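Local atomic coordinates of autoinducer 2-binding protein LsrB (Clostridium saccharobutylicum DSM 13864, PDB entry 6DSP), a protein that binds the quorum-sensing signal autoinducer-2 in the cleft between its two lobes, as a receptor of the bacterial solute-binding protein 2 family. Residues Ala62-Val68 and Ser86-Val92. Numbering follows the deposited sequence.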
ATOM      1  N   ALA A  62      12.755   5.430   2.450  1.00 13.42           N
ATOM      2  CA  ALA A  62      12.281   4.401   1.534  1.00 13.55           C
ATOM      3  C   ALA A  62      13.351   4.252   0.463  1.00 14.40           C
ATOM      4  O   ALA A  62      13.434   5.065  -0.458  1.00 17.38           O
ATOM      5  CB  ALA A  62      10.932   4.812   0.941  1.00 13.37           C
ATOM      6  N   SER A  63      14.149   3.191   0.558  1.00 12.68           N
ATOM      7  CA  SER A  63      15.330   3.048  -0.297  1.00 12.33           C
ATOM      8  C   SER A  63      15.600   1.572  -0.556  1.00 11.93           C
ATOM      9  O   SER A  63      15.762   0.814   0.404  1.00 11.78           O
ATOM     10  CB  SER A  63      16.511   3.655   0.465  1.00 12.12           C
ATOM     11  OG  SER A  63      17.737   3.194  -0.064  1.00 12.71           O
ATOM     12  N   ALA A  64      15.690   1.160  -1.830  1.00 12.13           N
ATOM     13  CA  ALA A  64      15.982  -0.249  -2.109  1.00 11.88           C
ATOM     14  C   ALA A  64      17.332  -0.660  -1.525  1.00 11.41           C
ATOM     15  O   ALA A  64      17.458  -1.745  -0.936  1.00 11.53           O
ATOM     16  CB  ALA A  64      15.988  -0.495  -3.620  1.00 12.89           C
ATOM     17  N   ALA A  65      18.346   0.208  -1.652  1.00 11.33           N
ATOM     18  CA  ALA A  65      19.655  -0.107  -1.078  1.00 11.67           C
ATOM     19  C   ALA A  65      19.545  -0.312   0.438  1.00 10.95           C
ATOM     20  O   ALA A  65      20.178  -1.219   1.003  1.00 11.79           O
ATOM     21  CB  ALA A  65      20.654   1.001  -1.412  1.00 12.47           C
ATOM     22  N   SER A  66      18.751   0.509   1.115  1.00 11.12           N
ATOM     23  CA  SER A  66      18.565   0.295   2.537  1.00 11.51           C
ATOM     24  C   SER A  66      17.891  -1.032   2.801  1.00 11.17           C
ATOM     25  O   SER A  66      18.271  -1.752   3.735  1.00 11.93           O
ATOM     26  CB  SER A  66      17.736   1.383   3.141  1.00 14.47           C
ATOM     27  OG  SER A  66      17.556   1.093   4.498  1.00 20.29           O
ATOM     28  N   GLN A  67      16.868  -1.379   2.004  1.00 10.90           N
ATOM     29  CA  GLN A  67      16.179  -2.651   2.247  1.00 11.20           C
ATOM     30  C   GLN A  67      17.113  -3.836   2.021  1.00 10.67           C
ATOM     31  O   GLN A  67      17.067  -4.810   2.792  1.00 11.43           O
ATOM     32  CB  GLN A  67      14.914  -2.796   1.400  1.00 11.65           C
ATOM     33  CG  GLN A  67      13.849  -1.779   1.773  1.00 11.59           C
ATOM     34  CD  GLN A  67      12.514  -2.143   1.153  1.00 11.63           C
ATOM     35  OE1 GLN A  67      12.435  -2.426  -0.058  1.00 12.76           O
ATOM     36  NE2 GLN A  67      11.473  -2.173   1.953  1.00 11.31           N
ATOM     37  N   VAL A  68      18.011  -3.754   1.012  1.00 10.74           N
ATOM     38  CA  VAL A  68      18.996  -4.814   0.823  1.00 10.97           C
ATOM     39  C   VAL A  68      19.836  -4.965   2.085  1.00 11.10           C
ATOM     40  O   VAL A  68      20.118  -6.087   2.517  1.00 11.71           O
ATOM     41  CB  VAL A  68      19.873  -4.509  -0.404  1.00 11.30           C
ATOM     42  CG1 VAL A  68      21.074  -5.437  -0.442  1.00 11.63           C
ATOM     43  CG2 VAL A  68      19.056  -4.651  -1.688  1.00 12.14           C
ATOM     44  N   SER A  86       8.208  -4.168  -0.470  1.00 10.68           N
ATOM     45  CA  SER A  86       9.322  -3.694  -1.285  1.00 11.25           C
ATOM     46  C   SER A  86       9.095  -2.294  -1.854  1.00 11.64           C
ATOM     47  O   SER A  86       8.019  -2.012  -2.406  1.00 12.89           O
ATOM     48  CB  SER A  86       9.505  -4.705  -2.419  1.00 14.00           C
ATOM     49  OG  SER A  86      10.375  -4.244  -3.402  1.00 16.57           O
ATOM     50  N   VAL A  87      10.126  -1.435  -1.750  1.00 11.21           N
ATOM     51  CA  VAL A  87      10.077  -0.126  -2.405  1.00 12.83           C
ATOM     52  C   VAL A  87      10.412  -0.207  -3.891  1.00 13.17           C
ATOM     53  O   VAL A  87      10.048   0.701  -4.644  1.00 13.85           O
ATOM     54  CB  VAL A  87      10.966   0.914  -1.716  1.00 14.73           C
ATOM     55  CG1 VAL A  87      10.622   1.094  -0.268  1.00 15.77           C
ATOM     56  CG2 VAL A  87      12.390   0.572  -1.859  1.00 15.87           C
ATOM     57  N   ASP A  88      11.124  -1.245  -4.315  1.00 13.47           N
ATOM     58  CA  ASP A  88      11.514  -1.463  -5.703  1.00 13.43           C
ATOM     59  C   ASP A  88      11.856  -2.933  -5.831  1.00 13.44           C
ATOM     60  O   ASP A  88      12.855  -3.408  -5.248  1.00 14.79           O
ATOM     61  CB  ASP A  88      12.733  -0.636  -6.109  1.00 14.83           C
ATOM     62  CG  ASP A  88      13.090  -0.892  -7.546  1.00 18.31           C
ATOM     63  OD1 ASP A  88      12.311  -0.518  -8.434  1.00 20.89           O
ATOM     64  OD2 ASP A  88      14.117  -1.510  -7.804  1.00 19.17           O
ATOM     65  N   ALA A  89      11.083  -3.661  -6.614  1.00 12.71           N
ATOM     66  CA  ALA A  89      11.274  -5.108  -6.654  1.00 12.59           C
ATOM     67  C   ALA A  89      12.637  -5.464  -7.211  1.00 12.11           C
ATOM     68  O   ALA A  89      13.333  -6.327  -6.670  1.00 12.59           O
ATOM     69  CB  ALA A  89      10.167  -5.758  -7.483  1.00 13.47           C
ATOM     70  N   ALA A  90      13.033  -4.842  -8.321  1.00 12.52           N
ATOM     71  CA  ALA A  90      14.269  -5.228  -8.970  1.00 12.25           C
ATOM     72  C   ALA A  90      15.442  -5.051  -8.027  1.00 12.62           C
ATOM     73  O   ALA A  90      16.381  -5.849  -8.044  1.00 13.65           O
ATOM     74  CB  ALA A  90      14.469  -4.424 -10.257  1.00 12.78           C
ATOM     75  N   GLY A  91      15.415  -4.010  -7.201  1.00 12.73           N
ATOM     76  CA  GLY A  91      16.531  -3.704  -6.315  1.00 12.89           C
ATOM     77  C   GLY A  91      16.683  -4.619  -5.134  1.00 13.23           C
ATOM     78  O   GLY A  91      17.707  -4.536  -4.451  1.00 15.19           O
ATOM     79  N   VAL A  92      15.733  -5.507  -4.873  1.00 12.07           N
ATOM     80  CA  VAL A  92      15.911  -6.473  -3.796  1.00 11.79           C
ATOM     81  C   VAL A  92      15.947  -7.904  -4.294  1.00 11.68           C
ATOM     82  O   VAL A  92      16.080  -8.827  -3.475  1.00 11.89           O
ATOM     83  CB  VAL A  92      14.849  -6.328  -2.688  1.00 12.39           C
ATOM     84  CG1 VAL A  92      15.057  -5.018  -1.950  1.00 13.76           C
ATOM     85  CG2 VAL A  92      13.442  -6.488  -3.264  1.00 12.68           C
TER
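Ala62 opens the contact, its CB lying 3.9 Å from CG1 of Val87 in the loop that precedes helix 89-101. At Ser63, the N-cap of helix 64-76, OG accepts from Ser66 N at 3.1 Å, while the backbone lies against Val87: Ala64 N is 3.4 Å from Val87 CG2. The methyl of Ala64 then packs on the start of helix 89-101, with Ala64 CB 4.1 Å from Asp88 CB and 4.2 Å from Gly91 CA. A CB on Gly91 would clash with that methyl, so the bare CA lets the CA atoms of Ala64 and Gly91 approach to 5.5 Å. Here two neighbouring helices of a Rossmann-like βαβ lobe meet at their N-terminal ends, at the C-terminal edge of the parallel strands; the Val87 side chain is about 8 Å from bound autoinducer-2. Asp88 N-caps the second helix, OD2 accepting from Gly91 N at 2.9 Å, and its OD1 is hydrogen-bonded to Thr164 OG1 of the other lobe, across the cleft. One turn after Ala64, Gln67 reaches across to the loop: Val87 N donates to Gln67 OE1 at 3.0 Å, nearly linear, while NE2 donates to the carbonyls of Ser85 and Pro28, tying the helix to the loops after two adjacent strands. Val68 CG2 ends the segment with an apolar contact to Val92 CG1 (4.0 Å) and a tight van der Waals contact to Gly91 O (3.1 Å).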